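PDB 2BKL: prolyl endopeptidase from Myxococcus xanthus, which probably catalyses, as a serine endopeptidase, the cleavage of oligopeptides after proline and, to a lesser extent, after alanine. Local coordinates for residues G132-F137 / V151-S156; R81-R86 / W126-D131; G444-L449 / G475-V480. One frame throughout, in Å; residues are numbered along the deposited sequence.

In the fold
Contacts 1 and 2 sit side by side in the beta-propeller domain, their centres about 9 Å apart, and share the sheet holding strands 121-128 and 134-141. Contact 3 belongs to the central sheet of the alpha/beta-hydrolase domain, its centre about 42 Å from that of contact 2 and about 48 Å from that of contact 1. Most touching residues are buried in all three, although contact 1 also has a charged, partly exposed end. Contact 1 pairs strands within one propeller sheet, contact 2 packs two sheets face to face through apolar side chains, and contact 3 is a parallel strand pair carried by backbone hydrogen bonds. The Arg81-Asp155 salt bridge ties contact 2 to contact 1.

Contact 1: residues G132-F137 / V151-S156; sequences GKKVAF and VIDVDS
In the beta hairpin of strands 134-141 and 148-153, part of a propeller blade, Val135 pairs with Ile152 as the hydrogen-bonded antiparallel couple. Val135 N reaches Ile152 O at 3.0 Å and Ile152 N returns to Val135 O at 2.9 Å. The axes of the short strands lie 4.7 Å apart and run at 159°. At the Lys134-Asp153 end of one face the contact is ionic: Lys134 NZ meets Asp153 OD1 at 2.9 Å, on the anti side and somewhat out of the carboxylate plane. The lysine chain bends at chi2 (-67°), which brings CD into van der Waals contact with Ile152 O and Asp153 OD1. Further along this face, Ala136 CB and Val151 CG2 make it apolar. Ser156 N donates to Asp153 OD2, the Asx motif, and Ser156 OG adds a second bond from the other face of the carboxylate. An alanine in place of Asp153 would probably leave the Lys134 ammonium without its mate and the turn to Ser156 less firmly held. Val154 N bonds to Lys133 O (2.9 Å), straight at the hydrogen (176°) but arriving from above the carbonyl plane, and a water links that oxygen to Asp155 N. The Asp155 carboxylate has its main partner in Arg81. On the opposite face Val135 CB lies 3.8 Å from Ile152 CG2 and Phe137 CE1 4.0 Å from that same methyl; Leu109 and Leu110 also touch Ile152. The antiparallel pairing of 134-141 with 148-153, next to 121-128 in the same sheet, is the up-and-down meander of a beta-propeller blade.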
ATOM      1  N   GLY A 132      -5.239  12.863  25.801  1.00  6.91           N
ATOM      2  CA  GLY A 132      -6.018  11.627  25.801  1.00  7.18           C
ATOM      3  C   GLY A 132      -7.512  11.854  25.897  1.00  8.00           C
ATOM      4  O   GLY A 132      -8.238  10.887  26.145  1.00  7.13           O
ATOM      5  N   LYS A 133      -7.968  13.079  25.643  1.00  8.12           N
ATOM      6  CA  LYS A 133      -9.396  13.416  25.818  1.00  7.85           C
ATOM      7  C   LYS A 133     -10.201  13.450  24.512  1.00  7.44           C
ATOM      8  O   LYS A 133     -11.440  13.442  24.576  1.00  7.02           O
ATOM      9  CB  LYS A 133      -9.576  14.752  26.512  1.00  9.58           C
ATOM     10  CG  LYS A 133      -8.825  14.910  27.829  1.00 13.66           C
ATOM     11  CD  LYS A 133      -9.326  14.056  28.930  1.00 15.48           C
ATOM     12  CE  LYS A 133      -8.629  14.481  30.263  1.00 15.87           C
ATOM     13  NZ  LYS A 133      -8.649  13.426  31.281  1.00 19.91           N
ATOM     14  N   LYS A 134      -9.540  13.527  23.364  1.00  6.48           N
ATOM     15  CA  LYS A 134     -10.199  13.666  22.065  1.00  6.51           C
ATOM     16  C   LYS A 134      -9.530  12.751  21.049  1.00  7.16           C
ATOM     17  O   LYS A 134      -8.320  12.483  21.124  1.00  7.53           O
ATOM     18  CB  LYS A 134     -10.087  15.111  21.520  1.00  8.55           C
ATOM     19  CG  LYS A 134     -10.563  16.212  22.437  1.00  9.29           C
ATOM     20  CD  LYS A 134     -12.056  16.194  22.698  1.00  9.80           C
ATOM     21  CE  LYS A 134     -12.477  17.418  23.514  1.00 10.75           C
ATOM     22  NZ  LYS A 134     -13.922  17.394  23.788  1.00 12.55           N
ATOM     23  N   VAL A 135     -10.300  12.260  20.082  1.00  6.61           N
ATOM     24  CA  VAL A 135      -9.730  11.540  18.942  1.00  6.13           C
ATOM     25  C   VAL A 135     -10.291  12.171  17.695  1.00  6.37           C
ATOM     26  O   VAL A 135     -11.527  12.269  17.544  1.00  7.39           O
ATOM     27  CB  VAL A 135     -10.015  10.015  18.981  1.00  6.32           C
ATOM     28  CG1 VAL A 135      -9.444   9.297  17.757  1.00  8.46           C
ATOM     29  CG2 VAL A 135      -9.434   9.418  20.252  1.00  7.31           C
ATOM     30  N   ALA A 136      -9.416  12.583  16.795  1.00  6.35           N
ATOM     31  CA  ALA A 136      -9.786  13.029  15.462  1.00  7.20           C
ATOM     32  C   ALA A 136      -9.656  11.834  14.528  1.00  7.32           C
ATOM     33  O   ALA A 136      -8.669  11.110  14.581  1.00  8.62           O
ATOM     34  CB  ALA A 136      -8.870  14.152  15.028  1.00  6.82           C
ATOM     35  N   PHE A 137     -10.643  11.609  13.678  1.00  6.29           N
ATOM     36  CA  PHE A 137     -10.700  10.396  12.886  1.00  5.65           C
ATOM     37  C   PHE A 137     -11.434  10.622  11.587  1.00  7.71           C
ATOM     38  O   PHE A 137     -12.259  11.527  11.482  1.00  7.16           O
ATOM     39  CB  PHE A 137     -11.334   9.248  13.661  1.00  6.85           C
ATOM     40  CG  PHE A 137     -12.780   9.438  13.950  1.00  5.64           C
ATOM     41  CD1 PHE A 137     -13.169  10.146  15.067  1.00  7.58           C
ATOM     42  CD2 PHE A 137     -13.759   8.896  13.140  1.00  7.09           C
ATOM     43  CE1 PHE A 137     -14.489  10.348  15.362  1.00  6.11           C
ATOM     44  CE2 PHE A 137     -15.082   9.077  13.447  1.00  7.33           C
ATOM     45  CZ  PHE A 137     -15.442   9.826  14.566  1.00  8.79           C
ATOM     46  N   VAL A 151     -14.452  14.464  15.267  1.00  7.45           N
ATOM     47  CA  VAL A 151     -13.791  14.394  16.552  1.00  5.78           C
ATOM     48  C   VAL A 151     -14.743  13.820  17.565  1.00  6.84           C
ATOM     49  O   VAL A 151     -15.915  14.232  17.623  1.00  8.71           O
ATOM     50  CB  VAL A 151     -13.302  15.803  17.031  1.00  6.74           C
ATOM     51  CG1 VAL A 151     -12.631  15.711  18.407  1.00  9.96           C
ATOM     52  CG2 VAL A 151     -12.401  16.459  16.029  1.00  7.94           C
ATOM     53  N   ILE A 152     -14.254  12.895  18.390  1.00  6.20           N
ATOM     54  CA  ILE A 152     -15.020  12.313  19.469  1.00  6.33           C
ATOM     55  C   ILE A 152     -14.389  12.681  20.795  1.00  7.18           C
ATOM     56  O   ILE A 152     -13.153  12.675  20.934  1.00  6.38           O
ATOM     57  CB  ILE A 152     -15.160  10.768  19.324  1.00  8.01           C
ATOM     58  CG1 ILE A 152     -16.053  10.203  20.421  1.00  8.33           C
ATOM     59  CG2 ILE A 152     -13.796  10.071  19.253  1.00  9.27           C
ATOM     60  CD1 ILE A 152     -16.503   8.752  20.206  1.00  6.98           C
ATOM     61  N   ASP A 153     -15.234  12.981  21.770  1.00  5.66           N
ATOM     62  CA  ASP A 153     -14.814  13.186  23.145  1.00  7.22           C
ATOM     63  C   ASP A 153     -14.725  11.825  23.834  1.00  6.68           C
ATOM     64  O   ASP A 153     -15.700  11.098  23.891  1.00  8.91           O
ATOM     65  CB  ASP A 153     -15.829  14.083  23.847  1.00  7.59           C
ATOM     66  CG  ASP A 153     -15.477  14.339  25.279  1.00  8.99           C
ATOM     67  OD1 ASP A 153     -14.565  15.165  25.524  1.00  9.91           O
ATOM     68  OD2 ASP A 153     -16.039  13.711  26.217  1.00  9.89           O
ATOM     69  N   VAL A 154     -13.540  11.478  24.345  1.00  6.86           N
ATOM     70  CA  VAL A 154     -13.289  10.134  24.847  1.00  6.89           C
ATOM     71  C   VAL A 154     -14.122   9.805  26.090  1.00  6.96           C
ATOM     72  O   VAL A 154     -14.737   8.744  26.151  1.00  8.57           O
ATOM     73  CB  VAL A 154     -11.756   9.939  25.112  1.00  7.51           C
ATOM     74  CG1 VAL A 154     -11.458   8.595  25.796  1.00  9.44           C
ATOM     75  CG2 VAL A 154     -10.997  10.031  23.804  1.00  7.08           C
ATOM     76  N   ASP A 155     -14.176  10.725  27.041  1.00 10.29           N
ATOM     77  CA  ASP A 155     -14.839  10.450  28.310  1.00 10.92           C
ATOM     78  C   ASP A 155     -16.338  10.201  28.119  1.00 10.66           C
ATOM     79  O   ASP A 155     -16.892   9.298  28.706  1.00 11.48           O
ATOM     80  CB  ASP A 155     -14.666  11.611  29.279  1.00 14.18           C
ATOM     81  CG  ASP A 155     -13.293  11.651  29.920  1.00 16.35           C
ATOM     82  OD1 ASP A 155     -12.602  10.619  29.960  1.00 20.05           O
ATOM     83  OD2 ASP A 155     -12.847  12.695  30.435  1.00 21.00           O
ATOM     84  N   SER A 156     -16.956  10.981  27.241  1.00  9.20           N
ATOM     85  CA  SER A 156     -18.411  10.951  27.036  1.00  9.11           C
ATOM     86  C   SER A 156     -18.868  10.142  25.854  1.00  7.72           C
ATOM     87  O   SER A 156     -20.045   9.778  25.778  1.00  8.81           O
ATOM     88  CB  SER A 156     -18.909  12.391  26.853  1.00  8.15           C
ATOM     89  OG  SER A 156     -18.505  12.968  25.615  1.00  8.94           O
TER
HETATM   90  O   HOH W   1     -12.465  12.959  27.248  1.00 20.24           O

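Contact 2: residues R81-R86 / W126-D131; sequences RFFYVR and WAVSWD
Asp131 OD1 is gripped by two donors: Ser129 OG, at 2.6 Å and nearly in line with the C-O bond of the acceptor, and the backbone N of Lys133. Together they fix the carboxylate in the turn that follows strand 121-128. Further back along this segment the meeting with 81-86 is apolar, and it centres on Phe83. Val128 CG1 sits over one face of the Phe83 ring, 3.7 Å from the centroid and 17° off the normal, a CH-pi contact displaced toward the rim, where CE1 and CZ are its nearest atoms. The other methyl, Val128 CG2, lies 3.7 Å from Phe83 CG, so the two branches lie against the ring from its root to its far end. The strand axes are 9.4 Å apart, about the separation of two stacked sheets, and their directions are 168° apart; strand 81-87 and strand 121-128 belong to different sheets, one four-stranded and one three-stranded, as expected for neighbouring propeller blades packed face against face. Trp126 continues the interface. The six-membered ring of its indole reaches Phe83, with Trp126 CZ3 4.0 Å from Phe83 CB. The carbonyl Phe83 O approaches the indole edge close to its plane, 3.9 Å from Trp126 CH2. Val85 CG2 comes obliquely to the indole and lies 3.9 Å from both Trp126 NE1 and Trp126 CZ2. Val135, from the next strand of the second sheet, touches Phe83, Trp126 and Val128.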
ATOM      1  N   ARG A  81      -3.521   7.049  29.213  1.00  9.05           N
ATOM      2  CA  ARG A  81      -4.526   6.240  28.536  1.00 10.30           C
ATOM      3  C   ARG A  81      -3.915   5.510  27.360  1.00  9.63           C
ATOM      4  O   ARG A  81      -2.891   5.915  26.805  1.00 10.79           O
ATOM      5  CB  ARG A  81      -5.645   7.128  28.035  1.00  7.67           C
ATOM      6  CG  ARG A  81      -6.451   7.739  29.150  1.00  9.43           C
ATOM      7  CD  ARG A  81      -7.561   8.618  28.697  1.00  7.68           C
ATOM      8  NE  ARG A  81      -8.392   8.967  29.831  1.00 11.53           N
ATOM      9  CZ  ARG A  81      -9.452   9.749  29.759  1.00 10.82           C
ATOM     10  NH1 ARG A  81      -9.845  10.303  28.619  1.00 10.85           N
ATOM     11  NH2 ARG A  81     -10.144   9.984  30.860  1.00 12.83           N
ATOM     12  N   PHE A  82      -4.506   4.388  27.000  1.00  9.29           N
ATOM     13  CA  PHE A  82      -4.074   3.566  25.911  1.00  9.52           C
ATOM     14  C   PHE A  82      -5.198   3.454  24.915  1.00  6.93           C
ATOM     15  O   PHE A  82      -6.353   3.268  25.307  1.00  8.46           O
ATOM     16  CB  PHE A  82      -3.728   2.153  26.406  1.00 11.40           C
ATOM     17  CG  PHE A  82      -2.484   2.078  27.221  1.00 14.52           C
ATOM     18  CD1 PHE A  82      -2.467   2.547  28.519  1.00 15.49           C
ATOM     19  CD2 PHE A  82      -1.347   1.472  26.713  1.00 17.26           C
ATOM     20  CE1 PHE A  82      -1.311   2.457  29.300  1.00 18.20           C
ATOM     21  CE2 PHE A  82      -0.201   1.369  27.491  1.00 19.94           C
ATOM     22  CZ  PHE A  82      -0.190   1.879  28.776  1.00 18.24           C
ATOM     23  N   PHE A  83      -4.860   3.531  23.639  1.00  6.93           N
ATOM     24  CA  PHE A  83      -5.817   3.495  22.544  1.00  6.59           C
ATOM     25  C   PHE A  83      -5.334   2.496  21.518  1.00  7.65           C
ATOM     26  O   PHE A  83      -4.164   2.512  21.130  1.00  8.32           O
ATOM     27  CB  PHE A  83      -5.932   4.863  21.864  1.00  6.46           C
ATOM     28  CG  PHE A  83      -6.431   5.949  22.769  1.00  7.23           C
ATOM     29  CD1 PHE A  83      -5.599   6.556  23.691  1.00  6.83           C
ATOM     30  CD2 PHE A  83      -7.756   6.331  22.749  1.00  7.83           C
ATOM     31  CE1 PHE A  83      -6.085   7.539  24.548  1.00  8.49           C
ATOM     32  CE2 PHE A  83      -8.221   7.324  23.605  1.00  7.59           C
ATOM     33  CZ  PHE A  83      -7.395   7.906  24.477  1.00  8.47           C
ATOM     34  N   TYR A  84      -6.201   1.618  21.044  1.00  6.70           N
ATOM     35  CA  TYR A  84      -5.771   0.506  20.211  1.00  7.45           C
ATOM     36  C   TYR A  84      -6.979  -0.128  19.541  1.00  7.50           C
ATOM     37  O   TYR A  84      -8.107  -0.043  20.052  1.00  8.00           O
ATOM     38  CB  TYR A  84      -4.977  -0.539  21.055  1.00  9.21           C
ATOM     39  CG  TYR A  84      -5.745  -0.928  22.294  1.00  9.27           C
ATOM     40  CD1 TYR A  84      -5.622  -0.189  23.452  1.00 11.31           C
ATOM     41  CD2 TYR A  84      -6.665  -1.973  22.275  1.00 11.70           C
ATOM     42  CE1 TYR A  84      -6.351  -0.479  24.564  1.00 13.33           C
ATOM     43  CE2 TYR A  84      -7.399  -2.272  23.398  1.00 10.95           C
ATOM     44  CZ  TYR A  84      -7.247  -1.514  24.534  1.00 12.44           C
ATOM     45  OH  TYR A  84      -7.957  -1.775  25.677  1.00 14.16           O
ATOM     46  N   VAL A  85      -6.745  -0.713  18.384  1.00  8.41           N
ATOM     47  CA  VAL A  85      -7.779  -1.387  17.632  1.00  9.07           C
ATOM     48  C   VAL A  85      -7.765  -2.893  17.911  1.00 10.10           C
ATOM     49  O   VAL A  85      -6.696  -3.505  18.015  1.00 11.43           O
ATOM     50  CB  VAL A  85      -7.586  -1.083  16.153  1.00 11.50           C
ATOM     51  CG1 VAL A  85      -8.475  -1.927  15.291  1.00 14.97           C
ATOM     52  CG2 VAL A  85      -7.875   0.402  15.894  1.00 14.22           C
ATOM     53  N   ARG A  86      -8.949  -3.501  18.010  1.00  7.57           N
ATOM     54  CA  ARG A  86      -9.085  -4.944  18.100  1.00  8.51           C
ATOM     55  C   ARG A  86      -9.917  -5.468  16.955  1.00  8.96           C
ATOM     56  O   ARG A  86     -10.819  -4.797  16.475  1.00  8.59           O
ATOM     57  CB  ARG A  86      -9.815  -5.369  19.370  1.00  9.62           C
ATOM     58  CG  ARG A  86      -9.073  -5.145  20.692  1.00  9.45           C
ATOM     59  CD  ARG A  86      -9.785  -5.798  21.867  1.00 10.78           C
ATOM     60  NE  ARG A  86      -9.150  -5.618  23.168  1.00 11.44           N
ATOM     61  CZ  ARG A  86      -8.171  -6.369  23.649  1.00 15.10           C
ATOM     62  NH1 ARG A  86      -7.651  -7.344  22.924  1.00 17.19           N
ATOM     63  NH2 ARG A  86      -7.679  -6.111  24.856  1.00 15.81           N
ATOM     64  N   TRP A 126      -6.865   7.736  12.454  1.00  6.38           N
ATOM     65  CA  TRP A 126      -7.260   8.325  13.707  1.00  6.77           C
ATOM     66  C   TRP A 126      -6.036   8.841  14.453  1.00  8.04           C
ATOM     67  O   TRP A 126      -4.943   8.276  14.333  1.00 10.58           O
ATOM     68  CB  TRP A 126      -8.091   7.353  14.559  1.00  7.80           C
ATOM     69  CG  TRP A 126      -7.464   6.016  14.771  1.00  8.36           C
ATOM     70  CD1 TRP A 126      -7.577   4.919  13.952  1.00  9.16           C
ATOM     71  CD2 TRP A 126      -6.677   5.591  15.898  1.00  8.53           C
ATOM     72  NE1 TRP A 126      -6.882   3.862  14.482  1.00 10.73           N
ATOM     73  CE2 TRP A 126      -6.324   4.243  15.674  1.00  9.19           C
ATOM     74  CE3 TRP A 126      -6.237   6.208  17.070  1.00  8.50           C
ATOM     75  CZ2 TRP A 126      -5.542   3.510  16.578  1.00  9.76           C
ATOM     76  CZ3 TRP A 126      -5.446   5.474  17.953  1.00  9.60           C
ATOM     77  CH2 TRP A 126      -5.120   4.147  17.700  1.00  9.91           C
ATOM     78  N   ALA A 127      -6.202   9.909  15.233  1.00  5.98           N
ATOM     79  CA  ALA A 127      -5.117  10.570  15.943  1.00  6.32           C
ATOM     80  C   ALA A 127      -5.665  11.029  17.271  1.00  6.96           C
ATOM     81  O   ALA A 127      -6.636  11.798  17.320  1.00  6.92           O
ATOM     82  CB  ALA A 127      -4.575  11.763  15.151  1.00  7.93           C
ATOM     83  N   VAL A 128      -5.059  10.574  18.354  1.00  6.94           N
ATOM     84  CA  VAL A 128      -5.479  10.916  19.694  1.00  7.55           C
ATOM     85  C   VAL A 128      -4.792  12.204  20.127  1.00  7.65           C
ATOM     86  O   VAL A 128      -3.579  12.398  19.918  1.00  8.18           O
ATOM     87  CB  VAL A 128      -5.112   9.788  20.683  1.00  8.07           C
ATOM     88  CG1 VAL A 128      -5.739  10.053  22.060  1.00  8.98           C
ATOM     89  CG2 VAL A 128      -5.528   8.434  20.128  1.00 10.54           C
ATOM     90  N   SER A 129      -5.518  13.086  20.793  1.00  6.98           N
ATOM     91  CA  SER A 129      -4.944  14.314  21.340  1.00  6.96           C
ATOM     92  C   SER A 129      -3.967  13.961  22.471  1.00  6.91           C
ATOM     93  O   SER A 129      -4.032  12.897  23.075  1.00  7.26           O
ATOM     94  CB  SER A 129      -6.048  15.251  21.821  1.00  6.99           C
ATOM     95  OG  SER A 129      -6.752  14.689  22.918  1.00  8.08           O
ATOM     96  N   TRP A 130      -3.024  14.867  22.726  1.00  7.67           N
ATOM     97  CA  TRP A 130      -1.962  14.611  23.691  1.00  8.16           C
ATOM     98  C   TRP A 130      -2.488  14.443  25.106  1.00  8.90           C
ATOM     99  O   TRP A 130      -1.863  13.738  25.890  1.00 10.71           O
ATOM    100  CB  TRP A 130      -0.858  15.690  23.614  1.00 10.65           C
ATOM    101  CG  TRP A 130      -0.199  15.622  22.284  1.00 10.25           C
ATOM    102  CD1 TRP A 130      -0.388  16.469  21.226  1.00 11.46           C
ATOM    103  CD2 TRP A 130       0.633  14.569  21.796  1.00 12.03           C
ATOM    104  NE1 TRP A 130       0.306  16.023  20.133  1.00 12.97           N
ATOM    105  CE2 TRP A 130       0.934  14.849  20.442  1.00 12.45           C
ATOM    106  CE3 TRP A 130       1.158  13.397  22.361  1.00 12.99           C
ATOM    107  CZ2 TRP A 130       1.753  14.022  19.652  1.00 15.41           C
ATOM    108  CZ3 TRP A 130       1.957  12.581  21.582  1.00 13.19           C
ATOM    109  CH2 TRP A 130       2.245  12.886  20.242  1.00 14.67           C
ATOM    110  N   ASP A 131      -3.637  15.046  25.417  1.00  6.84           N
ATOM    111  CA  ASP A 131      -4.256  14.893  26.728  1.00  8.99           C
ATOM    112  C   ASP A 131      -5.105  13.623  26.881  1.00  7.47           C
ATOM    113  O   ASP A 131      -5.638  13.348  27.967  1.00  9.16           O
ATOM    114  CB  ASP A 131      -5.045  16.153  27.131  1.00 10.02           C
ATOM    115  CG  ASP A 131      -6.257  16.418  26.290  1.00 10.47           C
ATOM    116  OD1 ASP A 131      -6.537  15.622  25.366  1.00 10.70           O
ATOM    117  OD2 ASP A 131      -6.990  17.425  26.478  1.00 14.77           O
TER

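Contact 3: residues G444-L449 / G475-V480; sequences GNAPTL and GGVYAV
Thr448 and Val477 lie side by side and point the same way, on one face of a parallel strand pair. Thr448 CG2 stands anti to its backbone N and comes 4.0 Å from Val477 CG1, while OG1, placed beside that N by a chi1 of -64°, lies 3.5 Å from Val477 CB. The hydroxyl donates to Ala446 O at 3.0 Å from well above the carbonyl plane, and Thr522 OG1 is bonded to that same carbonyl oxygen. Ala446 CB extends the apolar row, 3.9 Å from Val477 CG2. On the reverse face Leu449 and Tyr478 both hold CG anti to the backbone N, yet their side chains only brush, with Leu449 CD2 4.2 Å from Tyr478 CD1. The tyrosine comes closer to the backbone: its CD1 lies 3.7 Å from Leu449 O, which meets the ring obliquely. Between the two faces run three backbone bonds, Val477 N to Pro447 O, Leu449 N to Val477 O and Ala479 N to Leu449 O, each at 2.9 Å. Gly476 CA is 3.1 Å from Pro447 O, and a CB at this position would be tight against that oxygen. Gly475, with positive phi, ends helix 469-473 in a Schellman motif. Strand 448-451, this helix and strand 477-481 form a beta-alpha-beta unit in the mixed sheet of the alpha/beta-hydrolase domain. Val477 O also accepts from Trp471 NE1 of the helix, so this buried carbonyl has two donors, implying that the helix and both strands are tied through one oxygen.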
ATOM      1  N   GLY A 444       8.028 -30.557 -10.714  1.00  9.01           N
ATOM      2  CA  GLY A 444       7.669 -29.692 -11.830  1.00 10.88           C
ATOM      3  C   GLY A 444       6.184 -29.549 -12.079  1.00 10.65           C
ATOM      4  O   GLY A 444       5.752 -29.116 -13.160  1.00 13.15           O
ATOM      5  N   ASN A 445       5.373 -29.877 -11.089  1.00  8.96           N
ATOM      6  CA  ASN A 445       3.942 -29.894 -11.309  1.00 11.19           C
ATOM      7  C   ASN A 445       3.081 -29.315 -10.204  1.00 10.22           C
ATOM      8  O   ASN A 445       1.859 -29.404 -10.269  1.00 11.29           O
ATOM      9  CB  ASN A 445       3.498 -31.328 -11.595  1.00 13.51           C
ATOM     10  CG  ASN A 445       2.147 -31.383 -12.251  1.00 15.10           C
ATOM     11  OD1 ASN A 445       1.876 -30.649 -13.199  1.00 16.74           O
ATOM     12  ND2 ASN A 445       1.286 -32.234 -11.739  1.00 16.11           N
ATOM     13  N   ALA A 446       3.686 -28.676  -9.210  1.00  8.80           N
ATOM     14  CA  ALA A 446       2.899 -28.040  -8.161  1.00  8.17           C
ATOM     15  C   ALA A 446       2.164 -26.806  -8.686  1.00  9.27           C
ATOM     16  O   ALA A 446       2.765 -25.988  -9.383  1.00  8.34           O
ATOM     17  CB  ALA A 446       3.811 -27.623  -7.013  1.00  8.50           C
ATOM     18  N   PRO A 447       0.904 -26.630  -8.325  1.00  6.93           N
ATOM     19  CA  PRO A 447       0.196 -25.392  -8.656  1.00  8.07           C
ATOM     20  C   PRO A 447       0.947 -24.282  -7.922  1.00  8.09           C
ATOM     21  O   PRO A 447       1.196 -24.394  -6.720  1.00  8.57           O
ATOM     22  CB  PRO A 447      -1.196 -25.588  -8.051  1.00 10.60           C
ATOM     23  CG  PRO A 447      -1.242 -26.887  -7.495  1.00 11.47           C
ATOM     24  CD  PRO A 447       0.088 -27.548  -7.515  1.00  7.67           C
ATOM     25  N   THR A 448       1.286 -23.225  -8.625  1.00  6.88           N
ATOM     26  CA  THR A 448       2.104 -22.170  -8.066  1.00  5.23           C
ATOM     27  C   THR A 448       1.476 -20.827  -8.325  1.00  4.85           C
ATOM     28  O   THR A 448       0.946 -20.598  -9.390  1.00  6.40           O
ATOM     29  CB  THR A 448       3.506 -22.271  -8.706  1.00  5.72           C
ATOM     30  OG1 THR A 448       4.093 -23.517  -8.314  1.00  7.26           O
ATOM     31  CG2 THR A 448       4.475 -21.180  -8.235  1.00  7.54           C
ATOM     32  N   LEU A 449       1.537 -19.964  -7.328  1.00  4.64           N
ATOM     33  CA  LEU A 449       1.030 -18.604  -7.414  1.00  5.19           C
ATOM     34  C   LEU A 449       2.195 -17.660  -7.131  1.00  4.85           C
ATOM     35  O   LEU A 449       2.777 -17.697  -6.054  1.00  5.01           O
ATOM     36  CB  LEU A 449      -0.077 -18.382  -6.402  1.00  7.55           C
ATOM     37  CG  LEU A 449      -0.711 -16.996  -6.314  1.00  7.47           C
ATOM     38  CD1 LEU A 449      -1.348 -16.603  -7.581  1.00  9.17           C
ATOM     39  CD2 LEU A 449      -1.743 -17.027  -5.186  1.00 10.78           C
ATOM     40  N   GLY A 475      -0.981 -28.567  -1.812  1.00  9.35           N
ATOM     41  CA  GLY A 475       0.307 -28.868  -2.427  1.00  9.33           C
ATOM     42  C   GLY A 475       0.808 -27.712  -3.277  1.00  9.23           C
ATOM     43  O   GLY A 475       1.650 -27.915  -4.137  1.00  9.95           O
ATOM     44  N   GLY A 476       0.262 -26.521  -3.072  1.00  6.98           N
ATOM     45  CA  GLY A 476       0.670 -25.380  -3.849  1.00  6.44           C
ATOM     46  C   GLY A 476       1.922 -24.702  -3.335  1.00  5.94           C
ATOM     47  O   GLY A 476       2.351 -24.906  -2.213  1.00  8.89           O
ATOM     48  N   VAL A 477       2.507 -23.894  -4.215  1.00  5.20           N
ATOM     49  CA  VAL A 477       3.670 -23.056  -3.911  1.00  5.38           C
ATOM     50  C   VAL A 477       3.231 -21.617  -4.035  1.00  5.65           C
ATOM     51  O   VAL A 477       2.496 -21.263  -4.963  1.00  5.72           O
ATOM     52  CB  VAL A 477       4.798 -23.351  -4.894  1.00  5.96           C
ATOM     53  CG1 VAL A 477       5.994 -22.367  -4.761  1.00  7.69           C
ATOM     54  CG2 VAL A 477       5.252 -24.829  -4.762  1.00  5.80           C
ATOM     55  N   TYR A 478       3.662 -20.812  -3.088  1.00  5.06           N
ATOM     56  CA  TYR A 478       3.435 -19.359  -3.114  1.00  5.78           C
ATOM     57  C   TYR A 478       4.777 -18.687  -3.192  1.00  6.49           C
ATOM     58  O   TYR A 478       5.657 -18.947  -2.360  1.00  7.67           O
ATOM     59  CB  TYR A 478       2.706 -18.903  -1.855  1.00  6.53           C
ATOM     60  CG  TYR A 478       2.444 -17.415  -1.760  1.00  6.59           C
ATOM     61  CD1 TYR A 478       1.632 -16.778  -2.675  1.00  9.10           C
ATOM     62  CD2 TYR A 478       2.977 -16.671  -0.722  1.00  8.06           C
ATOM     63  CE1 TYR A 478       1.370 -15.403  -2.572  1.00 10.06           C
ATOM     64  CE2 TYR A 478       2.720 -15.318  -0.603  1.00  9.67           C
ATOM     65  CZ  TYR A 478       1.925 -14.700  -1.536  1.00  9.50           C
ATOM     66  OH  TYR A 478       1.641 -13.325  -1.437  1.00 13.65           O
ATOM     67  N   ALA A 479       4.971 -17.813  -4.179  1.00  5.09           N
ATOM     68  CA  ALA A 479       6.251 -17.147  -4.381  1.00  4.92           C
ATOM     69  C   ALA A 479       6.035 -15.659  -4.471  1.00  4.22           C
ATOM     70  O   ALA A 479       5.044 -15.211  -5.058  1.00  4.83           O
ATOM     71  CB  ALA A 479       6.915 -17.661  -5.663  1.00  5.48           C
ATOM     72  N   VAL A 480       6.949 -14.888  -3.893  1.00  4.53           N
ATOM     73  CA  VAL A 480       6.877 -13.428  -3.862  1.00  4.73           C
ATOM     74  C   VAL A 480       8.248 -12.888  -4.317  1.00  4.84           C
ATOM     75  O   VAL A 480       9.254 -13.113  -3.649  1.00  5.30           O
ATOM     76  CB  VAL A 480       6.525 -12.901  -2.437  1.00  7.58           C
ATOM     77  CG1 VAL A 480       6.387 -11.386  -2.466  1.00  8.13           C
ATOM     78  CG2 VAL A 480       5.239 -13.564  -1.922  1.00  8.90           C
TER